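Long-range contacts in sugar ABC transporter substrate-binding protein (Treponema pallidum subsp. pallidum, PDB 5U2P), which probably binds a still unidentified small ligand, perhaps a sugar, in the periplasm and presents it to an ABC transporter for uptake: residues F129-N140 against L300-A310; A329-E339 against A346-V354. All blocks are in the same frame, centred on the assembly; numbering follows the deposited sequence.

Contact 1: F129-N140 against L300-A310; sequences FALPLNCAVSIN and LTGSLEVQGLA. With EDO (1,2-ethanediol), chain E.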
ATOM      1  N   PHE A 129      -7.152   9.136  12.827  1.00 22.69           N
ATOM      2  CA  PHE A 129      -6.483   9.523  14.074  1.00 21.79           C
ATOM      3  C   PHE A 129      -5.082  10.133  13.877  1.00 21.33           C
ATOM      4  O   PHE A 129      -4.371  10.380  14.849  1.00 18.53           O
ATOM      5  CB  PHE A 129      -6.384   8.303  15.011  1.00 21.96           C
ATOM      6  CG  PHE A 129      -7.669   7.979  15.730  1.00 18.07           C
ATOM      7  CD1 PHE A 129      -8.097   8.755  16.793  1.00 21.83           C
ATOM      8  CD2 PHE A 129      -8.445   6.898  15.343  1.00 24.67           C
ATOM      9  CE1 PHE A 129      -9.276   8.455  17.466  1.00 24.93           C
ATOM     10  CE2 PHE A 129      -9.616   6.604  16.008  1.00 25.18           C
ATOM     11  CZ  PHE A 129     -10.030   7.386  17.060  1.00 24.22           C
ATOM     12  N   ALA A 130      -4.682  10.410  12.642  1.00 17.52           N
ATOM     13  CA  ALA A 130      -3.410  11.078  12.429  1.00 17.99           C
ATOM     14  C   ALA A 130      -3.418  11.821  11.101  1.00 19.57           C
ATOM     15  O   ALA A 130      -4.133  11.444  10.163  1.00 19.91           O
ATOM     16  CB  ALA A 130      -2.272  10.071  12.454  1.00 18.54           C
ATOM     17  N   LEU A 131      -2.605  12.861  11.036  1.00 18.34           N
ATOM     18  CA  LEU A 131      -2.267  13.492   9.767  1.00 20.46           C
ATOM     19  C   LEU A 131      -1.169  12.678   9.070  1.00 21.27           C
ATOM     20  O   LEU A 131      -0.056  12.582   9.578  1.00 18.56           O
ATOM     21  CB  LEU A 131      -1.808  14.915   9.990  1.00 19.29           C
ATOM     22  CG  LEU A 131      -1.433  15.717   8.720  1.00 21.50           C
ATOM     23  CD1 LEU A 131      -1.809  17.171   8.916  1.00 40.94           C
ATOM     24  CD2 LEU A 131       0.039  15.577   8.412  1.00 30.55           C
ATOM     25  N   PRO A 132      -1.479  12.092   7.906  1.00 18.14           N
ATOM     26  CA  PRO A 132      -0.516  11.236   7.214  1.00 16.09           C
ATOM     27  C   PRO A 132       0.506  12.020   6.426  1.00 18.86           C
ATOM     28  O   PRO A 132       0.181  13.099   5.942  1.00 20.05           O
ATOM     29  CB  PRO A 132      -1.392  10.426   6.271  1.00 18.92           C
ATOM     30  CG  PRO A 132      -2.506  11.321   5.974  1.00 18.00           C
ATOM     31  CD  PRO A 132      -2.761  12.142   7.183  1.00 18.07           C
ATOM     32  N   LEU A 133       1.715  11.476   6.315  1.00 17.21           N
ATOM     33  CA  LEU A 133       2.783  12.101   5.536  1.00 22.44           C
ATOM     34  C   LEU A 133       2.804  11.673   4.068  1.00 22.30           C
ATOM     35  O   LEU A 133       3.492  12.296   3.247  1.00 23.82           O
ATOM     36  CB  LEU A 133       4.126  11.779   6.180  1.00 18.62           C
ATOM     37  CG  LEU A 133       4.233  12.169   7.650  1.00 25.07           C
ATOM     38  CD1 LEU A 133       5.630  11.861   8.170  1.00 25.57           C
ATOM     39  CD2 LEU A 133       3.865  13.632   7.878  1.00 23.65           C
ATOM     40  N   ASN A 134       2.058  10.616   3.746  1.00 20.08           N
ATOM     41  CA  ASN A 134       1.887  10.095   2.384  1.00 21.20           C
ATOM     42  C   ASN A 134       0.502   9.463   2.274  1.00 23.30           C
ATOM     43  O   ASN A 134      -0.031   9.015   3.294  1.00 21.76           O
ATOM     44  CB  ASN A 134       2.944   9.027   2.044  1.00 18.30           C
ATOM     45  CG  ASN A 134       4.374   9.551   2.127  1.00 19.07           C
ATOM     46  OD1 ASN A 134       5.046   9.425   3.147  1.00 25.64           O
ATOM     47  ND2 ASN A 134       4.856  10.111   1.018  1.00 23.28           N
ATOM     48  N   CYS A 135      -0.072   9.352   1.071  1.00 16.81           N
ATOM     49  CA  CYS A 135      -1.355   8.676   0.947  1.00 17.83           C
ATOM     50  C   CYS A 135      -1.189   7.157   0.954  1.00 23.27           C
ATOM     51  O   CYS A 135      -2.078   6.421   1.404  1.00 21.28           O
ATOM     52  CB  CYS A 135      -2.112   9.120  -0.315  1.00 21.57           C
ATOM     53  SG  CYS A 135      -1.357   8.641  -1.938  1.00 22.84           S
ATOM     54  N   ALA A 136      -0.025   6.697   0.503  1.00 18.77           N
ATOM     55  CA  ALA A 136       0.239   5.277   0.332  1.00 19.11           C
ATOM     56  C   ALA A 136       1.720   5.068   0.163  1.00 21.05           C
ATOM     57  O   ALA A 136       2.420   5.965  -0.312  1.00 23.00           O
ATOM     58  CB  ALA A 136      -0.522   4.728  -0.864  1.00 21.27           C
ATOM     59  N   VAL A 137       2.197   3.895   0.572  1.00 17.94           N
ATOM     60  CA  VAL A 137       3.587   3.490   0.364  1.00 17.77           C
ATOM     61  C   VAL A 137       3.795   2.933  -1.048  1.00 21.32           C
ATOM     62  O   VAL A 137       4.804   3.204  -1.722  1.00 24.41           O
ATOM     63  CB  VAL A 137       4.022   2.417   1.391  1.00 29.60           C
ATOM     64  CG1 VAL A 137       5.417   1.891   1.061  1.00 37.07           C
ATOM     65  CG2 VAL A 137       4.000   3.003   2.791  1.00 48.27           C
ATOM     66  N   SER A 138       2.827   2.137  -1.464  1.00 18.64           N
ATOM     67  CA  SER A 138       2.893   1.331  -2.668  1.00 19.69           C
ATOM     68  C   SER A 138       1.497   1.205  -3.275  1.00 19.70           C
ATOM     69  O   SER A 138       0.521   1.007  -2.544  1.00 21.78           O
ATOM     70  CB  SER A 138       3.457  -0.050  -2.325  1.00 22.88           C
ATOM     71  OG  SER A 138       3.435  -0.884  -3.454  1.00 29.76           O
ATOM     72  N   ILE A 139       1.390   1.373  -4.590  1.00 17.84           N
ATOM     73  CA  ILE A 139       0.160   1.109  -5.332  1.00 15.70           C
ATOM     74  C   ILE A 139       0.401  -0.086  -6.254  1.00 18.60           C
ATOM     75  O   ILE A 139       1.385  -0.104  -6.977  1.00 20.09           O
ATOM     76  CB  ILE A 139      -0.272   2.333  -6.161  1.00 20.75           C
ATOM     77  CG1 ILE A 139      -0.542   3.525  -5.233  1.00 22.81           C
ATOM     78  CG2 ILE A 139      -1.472   2.022  -7.026  1.00 22.12           C
ATOM     79  CD1 ILE A 139      -1.766   3.425  -4.397  1.00 21.30           C
ATOM     80  N   ASN A 140      -0.464  -1.092  -6.194  1.00 18.32           N
ATOM     81  CA  ASN A 140      -0.382  -2.243  -7.101  1.00 16.49           C
ATOM     82  C   ASN A 140      -1.116  -1.986  -8.394  1.00 21.95           C
ATOM     83  O   ASN A 140      -2.282  -1.581  -8.392  1.00 23.29           O
ATOM     84  CB  ASN A 140      -0.971  -3.500  -6.437  1.00 18.09           C
ATOM     85  CG  ASN A 140      -0.180  -3.941  -5.210  1.00 18.58           C
ATOM     86  OD1 ASN A 140       1.041  -3.847  -5.166  1.00 20.34           O
ATOM     87  ND2 ASN A 140      -0.893  -4.396  -4.189  1.00 22.17           N
ATOM     88  N   LEU A 300      -8.248   0.270  -6.361  1.00 24.68           N
ATOM     89  CA  LEU A 300      -6.878  -0.231  -6.419  1.00 21.65           C
ATOM     90  C   LEU A 300      -6.543  -0.821  -5.058  1.00 28.12           C
ATOM     91  O   LEU A 300      -7.151  -0.442  -4.055  1.00 26.75           O
ATOM     92  CB  LEU A 300      -5.886   0.883  -6.766  1.00 22.36           C
ATOM     93  CG  LEU A 300      -6.034   1.531  -8.143  1.00 30.95           C
ATOM     94  CD1 LEU A 300      -5.137   2.721  -8.267  1.00 26.25           C
ATOM     95  CD2 LEU A 300      -5.724   0.529  -9.233  1.00 48.18           C
ATOM     96  N   THR A 301      -5.572  -1.729  -5.011  1.00 22.67           N
ATOM     97  CA  THR A 301      -4.969  -2.115  -3.738  1.00 20.22           C
ATOM     98  C   THR A 301      -3.512  -1.668  -3.657  1.00 21.40           C
ATOM     99  O   THR A 301      -2.881  -1.335  -4.670  1.00 20.33           O
ATOM    100  CB  THR A 301      -5.031  -3.648  -3.482  1.00 22.36           C
ATOM    101  OG1 THR A 301      -4.008  -4.318  -4.234  1.00 22.81           O
ATOM    102  CG2 THR A 301      -6.416  -4.208  -3.826  1.00 20.87           C
ATOM    103  N   GLY A 302      -2.991  -1.637  -2.434  1.00 19.07           N
ATOM    104  CA  GLY A 302      -1.600  -1.288  -2.199  1.00 20.17           C
ATOM    105  C   GLY A 302      -1.248  -1.385  -0.737  1.00 21.35           C
ATOM    106  O   GLY A 302      -1.956  -2.025   0.047  1.00 20.41           O
ATOM    107  N   SER A 303      -0.142  -0.756  -0.375  1.00 19.74           N
ATOM    108  CA  SER A 303       0.218  -0.585   1.007  1.00 17.05           C
ATOM    109  C   SER A 303      -0.114   0.817   1.474  1.00 17.92           C
ATOM    110  O   SER A 303       0.369   1.796   0.897  1.00 20.17           O
ATOM    111  CB  SER A 303       1.693  -0.814   1.252  1.00 21.22           C
ATOM    112  OG  SER A 303       1.954  -0.519   2.617  1.00 24.12           O
ATOM    113  N   LEU A 304      -0.932   0.886   2.515  1.00 17.99           N
ATOM    114  CA  LEU A 304      -1.278   2.145   3.184  1.00 18.12           C
ATOM    115  C   LEU A 304      -0.561   2.242   4.530  1.00 22.24           C
ATOM    116  O   LEU A 304      -0.967   3.008   5.415  1.00 21.10           O
ATOM    117  CB  LEU A 304      -2.802   2.260   3.339  1.00 20.68           C
ATOM    118  CG  LEU A 304      -3.629   2.049   2.058  1.00 21.81           C
ATOM    119  CD1 LEU A 304      -5.137   2.196   2.310  1.00 23.53           C
ATOM    120  CD2 LEU A 304      -3.181   3.008   0.952  1.00 20.68           C
ATOM    121  N   GLU A 305       0.531   1.498   4.662  1.00 23.12           N
ATOM    122  CA  GLU A 305       1.334   1.497   5.876  1.00 20.28           C
ATOM    123  C   GLU A 305       2.235   2.725   5.904  1.00 21.12           C
ATOM    124  O   GLU A 305       3.454   2.615   5.825  1.00 25.48           O
ATOM    125  CB  GLU A 305       2.168   0.216   5.970  1.00 18.75           C
ATOM    126  CG  GLU A 305       1.308  -1.076   6.063  1.00 24.46           C
ATOM    127  CD  GLU A 305       0.885  -1.417   7.470  1.00 31.86           C
ATOM    128  OE1 GLU A 305       1.527  -0.914   8.418  1.00 32.69           O
ATOM    129  OE2 GLU A 305      -0.101  -2.173   7.633  1.00 24.75           O
ATOM    130  N   VAL A 306       1.603   3.884   6.010  1.00 19.43           N
ATOM    131  CA  VAL A 306       2.273   5.172   6.015  1.00 17.70           C
ATOM    132  C   VAL A 306       2.474   5.693   7.435  1.00 26.93           C
ATOM    133  O   VAL A 306       1.890   5.180   8.387  1.00 21.71           O
ATOM    134  CB  VAL A 306       1.480   6.206   5.189  1.00 18.22           C
ATOM    135  CG1 VAL A 306       1.291   5.716   3.719  1.00 21.05           C
ATOM    136  CG2 VAL A 306       0.129   6.536   5.833  1.00 19.53           C
ATOM    137  N   GLN A 307       3.339   6.691   7.571  1.00 17.50           N
ATOM    138  CA  GLN A 307       3.535   7.342   8.851  1.00 18.92           C
ATOM    139  C   GLN A 307       2.562   8.500   9.013  1.00 21.39           C
ATOM    140  O   GLN A 307       2.095   9.083   8.030  1.00 18.31           O
ATOM    141  CB  GLN A 307       4.980   7.827   8.989  1.00 27.31           C
ATOM    142  CG  GLN A 307       6.006   6.684   9.011  1.00 36.14           C
ATOM    143  CD  GLN A 307       5.642   5.552   9.988  1.00 60.51           C
ATOM    144  OE1 GLN A 307       5.350   4.416   9.581  1.00 36.58           O
ATOM    145  NE2 GLN A 307       5.668   5.859  11.277  1.00 34.22           N
ATOM    146  N   GLY A 308       2.277   8.847  10.266  1.00 18.67           N
ATOM    147  CA  GLY A 308       1.403   9.967  10.556  1.00 19.26           C
ATOM    148  C   GLY A 308       1.718  10.612  11.884  1.00 19.11           C
ATOM    149  O   GLY A 308       2.493  10.082  12.673  1.00 20.20           O
ATOM    150  N   LEU A 309       1.113  11.766  12.116  1.00 16.89           N
ATOM    151  CA  LEU A 309       1.286  12.525  13.344  1.00 17.57           C
ATOM    152  C   LEU A 309      -0.059  12.544  14.055  1.00 20.44           C
ATOM    153  O   LEU A 309      -1.028  13.077  13.518  1.00 18.97           O
ATOM    154  CB  LEU A 309       1.757  13.955  13.051  1.00 19.78           C
ATOM    155  CG  LEU A 309       3.090  14.103  12.351  1.00 20.81           C
ATOM    156  CD1 LEU A 309       3.300  15.581  11.981  1.00 27.02           C
ATOM    157  CD2 LEU A 309       4.205  13.611  13.237  1.00 24.99           C
ATOM    158  N   ALA A 310      -0.122  11.944  15.238  1.00 20.20           N
ATOM    159  CA  ALA A 310      -1.334  11.965  16.056  1.00 19.01           C
ATOM    160  C   ALA A 310      -1.203  12.945  17.211  1.00 18.64           C
ATOM    161  O   ALA A 310      -0.093  13.272  17.627  1.00 19.88           O
ATOM    162  CB  ALA A 310      -1.640  10.563  16.603  1.00 20.00           C
TER
HETATM  163  C1  EDO E 504       2.121  -3.642  -1.351  1.00 29.10           C
HETATM  164  O1  EDO E 504       2.002  -3.192  -2.699  1.00 29.28           O
HETATM  165  C2  EDO E 504       1.085  -4.693  -0.986  1.00 28.26           C
HETATM  166  O2  EDO E 504       0.503  -5.378  -2.093  1.00 27.77           O
HETATM  167  O   HOH W   1       4.891   7.631   5.176  1.00 23.96           O
HETATM  168  O   HOH W   2      -4.761  -2.705  -7.653  1.00 21.96           O
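Asn140 meets Thr301 with both main chain and side chain. Its backbone N bonds Thr301 O at 2.9 Å, while its ND2, almost in line with its hydrogen (171°), reaches Thr301 OG1 at 3.1 Å in the plane of the amide. With chi1 at 78°, Thr301 turns this hydroxyl to the amide and also to Asp195, which helps fix it. The same Asn140 amide grips both oxygens of an ethanediol, probably from the crystallisation liquor and also held by Asp377. Alongside, Ser138 O takes Ser303 N and the CA-H of Gly302, whose CA lies only 3.1 Å from it. Val137 N bonds Ser303 O at 2.8 Å and Ser138 N reaches the same oxygen weakly, a classic beta bulge. Beyond it the backbones part, and Val306 packs between them: CG1 lies 3.6 Å from Ala136 CA, CG2 comes to Pro132 CB at 4.2 Å. Water joins Asn134 OD1 to Gln307 N; the Asn134 amide is held further by Leu344 and His341. Pairing resumes at Leu133 N on Gln307 O, 3.0 Å, and continues with the reciprocal Leu131–Leu309 backbone bonds. Two antiparallel segments thus run side by side from one sheet into another, consistent with the interdomain hinge of periplasmic binding proteins.

Contact 2: A329-E339 against A346-V354; sequences ASAAYQNSFFE and AFRNTTSAV
Asn335 and Ser352 form a tight junction between helix 331-337 and the type I turn Thr350-Ala353. Ser352 OG donates to Asn335 O over a short 2.5 Å, lying in the carbonyl plane on a lone pair, so this oxygen near the helix end gains a partner from the turn. The hydroxyl also presses on Phe338 CB, and the methyl CG2 of Thr350 stands 3.8 Å from Phe338 CD1. Ala353 CB adds to this apolar patch beside the same ring. Further along, Ala329 covers one face of the Phe347 ring: Ala329 O sits 3.9 Å above the ring centre, and Ala329 CB reaches Phe347 CZ at 3.5 Å. Bent at chi2 (-60°), Gln334 brings its amide obliquely to the ring, CD 3.4 Å from Phe347 CD2, the two planes 53° apart. Its NE2 is held by Leu328 O, while its OE1 accepts from a water, 2.6 Å away, that also takes the N-H of Phe347 and bonds Thr350 OG1; that water lies in plane at the ring edge.

The outer side is looser. Asn335 OD1 receives Thr351 N and Thr351 OG1, both weakly, the former at a poor 121°. A second water links Asn335 ND2 with Asn349 O, and both Asn349 and Thr351 are exposed. Glu339 CG merely brushes Ser352 CB before its extended chain continues into solvent.

Away from the turn, Tyr333 and Phe337 pack on helix 45-58, Tyr333 also on helix 318-329. Ala329 and Phe347 rest on Leu131 of strand 131-132, so the loop covers one flank of helix 331-337 and joins it to the sheet edge.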
ATOM      1  N   ALA A 329      -1.289  20.792   7.313  1.00 20.71           N
ATOM      2  CA  ALA A 329      -2.093  20.210   6.247  1.00 20.08           C
ATOM      3  C   ALA A 329      -2.294  21.164   5.061  1.00 24.80           C
ATOM      4  O   ALA A 329      -2.697  20.727   3.977  1.00 28.25           O
ATOM      5  CB  ALA A 329      -3.453  19.790   6.811  1.00 20.24           C
ATOM      6  N   SER A 330      -2.022  22.439   5.277  1.00 21.84           N
ATOM      7  CA  SER A 330      -2.276  23.493   4.280  1.00 27.51           C
ATOM      8  C   SER A 330      -1.409  23.273   3.050  1.00 33.73           C
ATOM      9  O   SER A 330      -0.330  22.691   3.143  1.00 25.05           O
ATOM     10  CB  SER A 330      -2.024  24.889   4.872  1.00 26.37           C
ATOM     11  OG  SER A 330      -0.646  25.207   4.999  1.00 23.65           O
ATOM     12  N   ALA A 331      -1.880  23.732   1.896  1.00 29.06           N
ATOM     13  CA  ALA A 331      -1.176  23.478   0.638  1.00 36.34           C
ATOM     14  C   ALA A 331       0.240  24.061   0.666  1.00 31.27           C
ATOM     15  O   ALA A 331       1.179  23.461   0.134  1.00 28.60           O
ATOM     16  CB  ALA A 331      -1.965  24.051  -0.525  1.00 36.83           C
ATOM     17  N   ALA A 332       0.383  25.221   1.307  1.00 32.37           N
ATOM     18  CA  ALA A 332       1.678  25.891   1.415  1.00 33.22           C
ATOM     19  C   ALA A 332       2.706  25.022   2.126  1.00 36.02           C
ATOM     20  O   ALA A 332       3.863  24.928   1.705  1.00 29.68           O
ATOM     21  CB  ALA A 332       1.528  27.224   2.147  1.00 38.45           C
ATOM     22  N   TYR A 333       2.281  24.386   3.211  1.00 31.33           N
ATOM     23  CA  TYR A 333       3.186  23.536   3.969  1.00 23.89           C
ATOM     24  C   TYR A 333       3.428  22.202   3.281  1.00 25.99           C
ATOM     25  O   TYR A 333       4.554  21.711   3.269  1.00 28.05           O
ATOM     26  CB  TYR A 333       2.648  23.332   5.376  1.00 20.07           C
ATOM     27  CG  TYR A 333       2.998  24.453   6.340  1.00 21.29           C
ATOM     28  CD1 TYR A 333       2.522  25.744   6.154  1.00 23.08           C
ATOM     29  CD2 TYR A 333       3.818  24.222   7.433  1.00 22.82           C
ATOM     30  CE1 TYR A 333       2.853  26.749   7.022  1.00 27.71           C
ATOM     31  CE2 TYR A 333       4.151  25.227   8.305  1.00 26.54           C
ATOM     32  CZ  TYR A 333       3.661  26.488   8.097  1.00 34.26           C
ATOM     33  OH  TYR A 333       3.976  27.494   8.976  1.00 29.70           O
ATOM     34  N   GLN A 334       2.378  21.614   2.706  1.00 25.15           N
ATOM     35  CA  GLN A 334       2.550  20.386   1.943  1.00 25.44           C
ATOM     36  C   GLN A 334       3.508  20.604   0.765  1.00 23.82           C
ATOM     37  O   GLN A 334       4.341  19.742   0.474  1.00 25.21           O
ATOM     38  CB  GLN A 334       1.204  19.861   1.429  1.00 27.61           C
ATOM     39  CG  GLN A 334       0.293  19.315   2.525  1.00 24.39           C
ATOM     40  CD  GLN A 334       0.943  18.170   3.265  1.00 19.99           C
ATOM     41  OE1 GLN A 334       1.316  17.162   2.662  1.00 20.88           O
ATOM     42  NE2 GLN A 334       1.123  18.334   4.575  1.00 25.44           N
ATOM     43  N   ASN A 335       3.390  21.749   0.102  1.00 27.21           N
ATOM     44  CA  ASN A 335       4.248  22.027  -1.051  1.00 30.88           C
ATOM     45  C   ASN A 335       5.715  22.149  -0.637  1.00 29.58           C
ATOM     46  O   ASN A 335       6.595  21.572  -1.269  1.00 34.92           O
ATOM     47  CB  ASN A 335       3.778  23.286  -1.770  1.00 35.50           C
ATOM     48  CG  ASN A 335       2.576  23.028  -2.659  1.00 51.54           C
ATOM     49  OD1 ASN A 335       2.438  21.947  -3.235  1.00 52.97           O
ATOM     50  ND2 ASN A 335       1.701  24.019  -2.777  1.00 44.66           N
ATOM     51  N   SER A 336       5.962  22.857   0.455  1.00 26.69           N
ATOM     52  CA  SER A 336       7.297  22.962   1.021  1.00 39.07           C
ATOM     53  C   SER A 336       7.827  21.601   1.454  1.00 39.50           C
ATOM     54  O   SER A 336       8.950  21.217   1.127  1.00 31.84           O
ATOM     55  CB  SER A 336       7.275  23.935   2.199  1.00 46.82           C
ATOM     56  OG  SER A 336       8.537  24.010   2.828  1.00 67.30           O
ATOM     57  N   PHE A 337       7.000  20.848   2.164  1.00 30.21           N
ATOM     58  CA  PHE A 337       7.386  19.539   2.657  1.00 24.34           C
ATOM     59  C   PHE A 337       7.821  18.585   1.546  1.00 26.05           C
ATOM     60  O   PHE A 337       8.803  17.853   1.692  1.00 30.23           O
ATOM     61  CB  PHE A 337       6.199  18.965   3.455  1.00 25.91           C
ATOM     62  CG  PHE A 337       6.465  17.642   4.121  1.00 26.74           C
ATOM     63  CD1 PHE A 337       7.567  17.461   4.930  1.00 27.91           C
ATOM     64  CD2 PHE A 337       5.566  16.591   3.975  1.00 27.56           C
ATOM     65  CE1 PHE A 337       7.792  16.254   5.559  1.00 28.77           C
ATOM     66  CE2 PHE A 337       5.790  15.369   4.600  1.00 24.94           C
ATOM     67  CZ  PHE A 337       6.901  15.203   5.394  1.00 32.05           C
ATOM     68  N   PHE A 338       7.078  18.565   0.442  1.00 25.95           N
ATOM     69  CA  PHE A 338       7.334  17.604  -0.612  1.00 27.98           C
ATOM     70  C   PHE A 338       8.399  18.069  -1.602  1.00 34.57           C
ATOM     71  O   PHE A 338       8.646  17.394  -2.605  1.00 33.50           O
ATOM     72  CB  PHE A 338       6.034  17.260  -1.338  1.00 22.31           C
ATOM     73  CG  PHE A 338       5.302  16.104  -0.692  1.00 21.90           C
ATOM     74  CD1 PHE A 338       4.385  16.325   0.322  1.00 24.29           C
ATOM     75  CD2 PHE A 338       5.609  14.802  -1.033  1.00 27.40           C
ATOM     76  CE1 PHE A 338       3.750  15.261   0.946  1.00 20.45           C
ATOM     77  CE2 PHE A 338       4.982  13.729  -0.409  1.00 28.34           C
ATOM     78  CZ  PHE A 338       4.047  13.965   0.583  1.00 24.28           C
ATOM     79  N   GLU A 339       9.043  19.195  -1.309  1.00 33.88           N
ATOM     80  CA  GLU A 339      10.285  19.537  -2.007  1.00 30.91           C
ATOM     81  C   GLU A 339      11.425  18.667  -1.465  1.00 48.69           C
ATOM     82  O   GLU A 339      12.467  18.529  -2.100  1.00 44.97           O
ATOM     83  CB  GLU A 339      10.605  21.023  -1.853  1.00 34.93           C
ATOM     84  CG  GLU A 339       9.673  21.909  -2.665  1.00 46.85           C
ATOM     85  CD  GLU A 339       9.944  23.384  -2.463  1.00 73.42           C
ATOM     86  OE1 GLU A 339      10.909  23.715  -1.742  1.00 73.77           O
ATOM     87  OE2 GLU A 339       9.193  24.211  -3.023  1.00 69.71           O
ATOM     88  N   ALA A 346       0.115  13.237   0.341  1.00 21.94           N
ATOM     89  CA  ALA A 346      -0.980  12.884   1.253  1.00 22.94           C
ATOM     90  C   ALA A 346      -2.235  13.682   0.924  1.00 21.19           C
ATOM     91  O   ALA A 346      -3.363  13.219   1.135  1.00 26.32           O
ATOM     92  CB  ALA A 346      -0.569  13.139   2.686  1.00 25.34           C
ATOM     93  N   PHE A 347      -2.017  14.886   0.406  1.00 21.73           N
ATOM     94  CA  PHE A 347      -3.086  15.828   0.114  1.00 25.00           C
ATOM     95  C   PHE A 347      -3.220  16.172  -1.374  1.00 25.30           C
ATOM     96  O   PHE A 347      -2.262  16.113  -2.153  1.00 26.71           O
ATOM     97  CB  PHE A 347      -2.876  17.125   0.915  1.00 22.60           C
ATOM     98  CG  PHE A 347      -3.077  16.964   2.403  1.00 22.51           C
ATOM     99  CD1 PHE A 347      -4.309  17.220   2.984  1.00 26.58           C
ATOM    100  CD2 PHE A 347      -2.029  16.556   3.216  1.00 24.84           C
ATOM    101  CE1 PHE A 347      -4.493  17.067   4.344  1.00 24.09           C
ATOM    102  CE2 PHE A 347      -2.204  16.403   4.573  1.00 23.40           C
ATOM    103  CZ  PHE A 347      -3.443  16.658   5.143  1.00 22.60           C
ATOM    104  N   ARG A 348      -4.450  16.513  -1.735  1.00 28.56           N
ATOM    105  CA  ARG A 348      -4.796  17.106  -3.026  1.00 37.94           C
ATOM    106  C   ARG A 348      -3.956  18.345  -3.355  1.00 26.54           C
ATOM    107  O   ARG A 348      -3.696  19.174  -2.485  1.00 31.01           O
ATOM    108  CB  ARG A 348      -6.273  17.508  -2.999  1.00 41.54           C
ATOM    109  CG  ARG A 348      -7.075  17.199  -4.229  1.00 63.60           C
ATOM    110  CD  ARG A 348      -8.564  17.407  -3.938  1.00 61.41           C
ATOM    111  NE  ARG A 348      -9.036  16.543  -2.855  1.00 65.14           N
ATOM    112  CZ  ARG A 348      -9.216  15.233  -2.980  1.00 51.20           C
ATOM    113  NH1 ARG A 348      -8.958  14.648  -4.140  1.00 36.82           N
ATOM    114  NH2 ARG A 348      -9.653  14.510  -1.955  1.00 42.61           N
ATOM    115  N   ASN A 349      -3.558  18.478  -4.625  1.00 34.17           N
ATOM    116  CA  ASN A 349      -2.933  19.706  -5.129  1.00 44.96           C
ATOM    117  C   ASN A 349      -1.593  20.031  -4.474  1.00 36.84           C
ATOM    118  O   ASN A 349      -1.304  21.188  -4.177  1.00 34.14           O
ATOM    119  CB  ASN A 349      -3.884  20.892  -4.947  1.00 38.72           C
ATOM    120  CG  ASN A 349      -5.242  20.654  -5.586  1.00 60.79           C
ATOM    121  OD1 ASN A 349      -5.335  20.076  -6.673  1.00 54.42           O
ATOM    122  ND2 ASN A 349      -6.304  21.092  -4.910  1.00 58.93           N
ATOM    123  N   THR A 350      -0.783  19.002  -4.257  1.00 26.89           N
ATOM    124  CA  THR A 350       0.589  19.172  -3.802  1.00 30.38           C
ATOM    125  C   THR A 350       1.501  19.283  -5.022  1.00 28.42           C
ATOM    126  O   THR A 350       1.972  18.276  -5.556  1.00 32.85           O
ATOM    127  CB  THR A 350       1.027  18.000  -2.921  1.00 24.07           C
ATOM    128  OG1 THR A 350       0.147  17.915  -1.786  1.00 27.27           O
ATOM    129  CG2 THR A 350       2.437  18.188  -2.426  1.00 26.54           C
ATOM    130  N   THR A 351       1.726  20.520  -5.455  1.00 30.79           N
ATOM    131  CA  THR A 351       2.437  20.789  -6.706  1.00 39.61           C
ATOM    132  C   THR A 351       3.849  20.207  -6.747  1.00 41.47           C
ATOM    133  O   THR A 351       4.300  19.742  -7.789  1.00 43.86           O
ATOM    134  CB  THR A 351       2.524  22.311  -6.961  1.00 38.40           C
ATOM    135  OG1 THR A 351       3.387  22.925  -5.990  1.00 62.23           O
ATOM    136  CG2 THR A 351       1.153  22.944  -6.877  1.00 36.50           C
ATOM    137  N   SER A 352       4.546  20.238  -5.616  1.00 36.17           N
ATOM    138  CA  SER A 352       5.932  19.785  -5.547  1.00 31.61           C
ATOM    139  C   SER A 352       6.081  18.275  -5.526  1.00 41.53           C
ATOM    140  O   SER A 352       7.190  17.759  -5.698  1.00 42.41           O
ATOM    141  CB  SER A 352       6.602  20.375  -4.312  1.00 50.85           C
ATOM    142  OG  SER A 352       5.892  19.995  -3.145  1.00 36.27           O
ATOM    143  N   ALA A 353       4.979  17.556  -5.304  1.00 34.34           N
ATOM    144  CA  ALA A 353       5.015  16.107  -5.349  1.00 33.23           C
ATOM    145  C   ALA A 353       4.931  15.677  -6.805  1.00 40.37           C
ATOM    146  O   ALA A 353       4.016  16.061  -7.528  1.00 58.43           O
ATOM    147  CB  ALA A 353       3.874  15.490  -4.525  1.00 31.10           C
ATOM    148  N   VAL A 354       5.909  14.895  -7.232  1.00 45.40           N
ATOM    149  CA  VAL A 354       5.959  14.408  -8.598  1.00 40.98           C
ATOM    150  C   VAL A 354       5.201  13.089  -8.737  1.00 37.01           C
ATOM    151  O   VAL A 354       5.514  12.119  -8.049  1.00 49.35           O
ATOM    152  CB  VAL A 354       7.414  14.209  -9.049  1.00 46.12           C
ATOM    153  CG1 VAL A 354       7.472  13.762 -10.508  1.00 57.11           C
ATOM    154  CG2 VAL A 354       8.208  15.489  -8.838  1.00 54.08           C
TER
HETATM  155  O   HOH W   3       0.547  16.153   0.378  1.00 22.94           O
HETATM  156  O   HOH W   4      -1.174  23.901  -4.256  1.00 50.58           O

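How the contacts relate
The centres of the two contacts lie about 15 Å apart, and they come in series: contact 1 closes at 310, contact 2 opens at 329 after most of helix 318-329. Contact 1, near the middle of the chain, joins the five-stranded sheet containing 131-132 and 307-311 to the sheet containing 138-145 and 300-303. Contact 2 belongs to the outer part of the lobe built on the five-stranded sheet, its centre about 20 Å from the centre of the chain. They touch directly: Pro132 O meets Ala346 CB at 3.3 Å, and Leu133 O lies 3.2 Å from Phe338 CZ. Contact 2 therefore packs against one probable hinge segment (129-140) where it leaves its sheet.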